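Local coordinates for protein nucleoside hydrolase, putative (Trypanosoma brucei, PDB 3FZ0) that belongs to the nucleoside hydrolase family, with a mixed central beta-sheet flanked by helices and a bound calcium ion, at residues Y129-L134 and T138-A143. The protein carries 2 engineered substitutions. Sequence-based numbering, arbitrary orientation.
With CA (calcium ion), chain G.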
loop_
_atom_site.group_PDB
_atom_site.type_symbol
_atom_site.label_atom_id
_atom_site.label_comp_id
_atom_site.label_asym_id
_atom_site.label_seq_id
_atom_site.Cartn_x
_atom_site.Cartn_y
_atom_site.Cartn_z
ATOM N N TYR B 129 8.328 -35.471 -12.361
ATOM C CA TYR B 129 7.449 -34.489 -12.966
ATOM C C TYR B 129 7.897 -33.102 -12.559
ATOM O O TYR B 129 8.256 -32.886 -11.397
ATOM C CB TYR B 129 6.014 -34.712 -12.511
ATOM C CG TYR B 129 5.418 -36.000 -13.010
ATOM C CD1 TYR B 129 5.776 -37.232 -12.458
ATOM C CD2 TYR B 129 4.464 -35.997 -14.025
ATOM C CE1 TYR B 129 5.199 -38.437 -12.922
ATOM C CE2 TYR B 129 3.880 -37.200 -14.490
ATOM C CZ TYR B 129 4.259 -38.407 -13.954
ATOM O OH TYR B 129 3.682 -39.593 -14.421
ATOM N N GLN B 130 7.882 -32.168 -13.515
ATOM C CA GLN B 130 8.272 -30.777 -13.263
ATOM C C GLN B 130 7.268 -29.825 -13.908
ATOM O O GLN B 130 6.695 -30.128 -14.975
ATOM C CB GLN B 130 9.669 -30.503 -13.833
ATOM C CG GLN B 130 10.766 -31.268 -13.164
ATOM C CD GLN B 130 12.132 -30.959 -13.730
ATOM O OE1 GLN B 130 12.503 -31.449 -14.796
ATOM N NE2 GLN B 130 12.905 -30.159 -13.007
ATOM N N LEU B 131 7.042 -28.693 -13.247
ATOM C CA LEU B 131 6.171 -27.674 -13.776
ATOM C C LEU B 131 7.088 -26.529 -14.075
ATOM O O LEU B 131 7.835 -26.104 -13.201
ATOM C CB LEU B 131 5.129 -27.259 -12.740
ATOM C CG LEU B 131 3.882 -26.437 -13.135
ATOM C CD1 LEU B 131 3.031 -26.231 -11.919
ATOM C CD2 LEU B 131 4.207 -25.095 -13.713
ATOM N N VAL B 132 7.079 -26.062 -15.320
ATOM C CA VAL B 132 7.818 -24.873 -15.687
ATOM C C VAL B 132 6.815 -23.810 -16.101
ATOM O O VAL B 132 6.011 -24.055 -16.984
ATOM C CB VAL B 132 8.739 -25.171 -16.855
ATOM C CG1 VAL B 132 9.640 -23.926 -17.166
ATOM C CG2 VAL B 132 9.551 -26.418 -16.532
ATOM N N ALA B 133 6.858 -22.645 -15.475
ATOM C CA ALA B 133 5.858 -21.604 -15.684
ATOM C C ALA B 133 6.502 -20.472 -16.436
ATOM O O ALA B 133 7.471 -19.868 -15.945
ATOM C CB ALA B 133 5.341 -21.068 -14.320
ATOM N N LEU B 134 5.956 -20.146 -17.605
ATOM C CA LEU B 134 6.555 -19.140 -18.468
ATOM C C LEU B 134 5.691 -17.903 -18.649
ATOM O O LEU B 134 5.910 -17.111 -19.587
ATOM C CB LEU B 134 6.866 -19.750 -19.832
ATOM C CG LEU B 134 7.653 -21.064 -19.835
ATOM C CD1 LEU B 134 7.837 -21.598 -21.255
ATOM C CD2 LEU B 134 9.011 -20.900 -19.124
ATOM N N THR B 138 -1.112 -17.188 -12.738
ATOM C CA THR B 138 -2.504 -17.352 -12.383
ATOM C C THR B 138 -2.994 -18.799 -12.305
ATOM O O THR B 138 -3.615 -19.178 -11.289
ATOM C CB THR B 138 -3.428 -16.579 -13.303
ATOM O OG1 THR B 138 -2.861 -15.297 -13.577
ATOM C CG2 THR B 138 -4.831 -16.431 -12.644
ATOM N N ASN B 139 -2.770 -19.592 -13.369
ATOM C CA ASN B 139 -3.207 -20.978 -13.377
ATOM C C ASN B 139 -2.572 -21.772 -12.241
ATOM O O ASN B 139 -3.234 -22.546 -11.558
ATOM C CB ASN B 139 -2.906 -21.672 -14.723
ATOM C CG ASN B 139 -3.682 -21.070 -15.882
ATOM O OD1 ASN B 139 -4.780 -20.517 -15.686
ATOM N ND2 ASN B 139 -3.101 -21.139 -17.094
ATOM N N VAL B 140 -1.284 -21.587 -12.041
ATOM C CA VAL B 140 -0.593 -22.312 -10.978
ATOM C C VAL B 140 -1.166 -21.992 -9.577
ATOM O O VAL B 140 -1.476 -22.895 -8.794
ATOM C CB VAL B 140 0.952 -22.114 -11.022
ATOM C CG1 VAL B 140 1.605 -23.054 -10.017
ATOM C CG2 VAL B 140 1.506 -22.377 -12.427
ATOM N N ALA B 141 -1.349 -20.706 -9.293
ATOM C CA ALA B 141 -1.886 -20.283 -8.014
ATOM C C ALA B 141 -3.248 -20.873 -7.804
ATOM O O ALA B 141 -3.557 -21.318 -6.705
ATOM C CB ALA B 141 -1.964 -18.771 -7.948
ATOM N N LEU B 142 -4.062 -20.872 -8.856
ATOM C CA LEU B 142 -5.457 -21.306 -8.784
ATOM C C LEU B 142 -5.491 -22.806 -8.459
ATOM O O LEU B 142 -6.216 -23.243 -7.532
ATOM C CB LEU B 142 -6.127 -21.008 -10.112
ATOM C CG LEU B 142 -7.571 -20.580 -10.267
ATOM C CD1 LEU B 142 -7.978 -19.678 -9.138
ATOM C CD2 LEU B 142 -7.704 -19.855 -11.586
ATOM N N ALA B 143 -4.656 -23.584 -9.179
ATOM C CA ALA B 143 -4.487 -24.999 -8.884
ATOM C C ALA B 143 -4.000 -25.221 -7.457
ATOM O O ALA B 143 -4.573 -26.038 -6.712
ATOM C CB ALA B 143 -3.566 -25.640 -9.868
HETATM CA CA CA G . 6.204 -16.002 -21.561
HETATM O O HOH W 1 7.721 -15.110 -20.086
HETATM O O HOH W 2 5.108 -13.769 -20.515
HETATM O O HOH W 3 7.197 -14.268 -22.976
#
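V140 meets L131 and A133 where helix 138-146 folds back on strand 127-133 after a three-residue link, a worked example of how the helix of a beta-alpha-beta unit (strand 127-133, helix 138-146, strand 162-165) packs on the first strand of that unit. The helix opens at T138, whose carbonyl O takes the amide N of L142 at 3.0 Å. The side chains of its first two residues turn to other parts of the fold, OG1 of T138 being hydrogen-bonded to D186 and W41, and the side-chain amide of N139 to D12 and the backbone of V39 and A70. The next residue, V140, carries the whole contact from the helix side. CG1 lies anti to the backbone N (chi1 -172°), which leaves CG2 beside that N, and both methyls face the strand. CG1 touches CD1 of L131 at 4.0 Å; CG2 lies 4.0 Å from CD2 of the same leucine and 4.2 Å from its CD1, so the two branched side chains meet tip to tip, methyl pair against methyl pair. CG2 also approaches CB of A133, more loosely, at 4.5 Å. With V132 on the other face of the sheet, against V287 and A290 of helix 282-291, the alternation of the strand gives L131 and A133 to helix 138-146. The packing ends at A133, one residue before L134, whose carbonyl O binds calcium at 2.3 Å together with D14, D19, D283 and water. The contact is small, burying 97 Å² in all. No hydrogen bond crosses between the two segments and every touching atom is a buried methyl carbon, which implies that helix and strand are joined here by hydrocarbon packing without directional bonds.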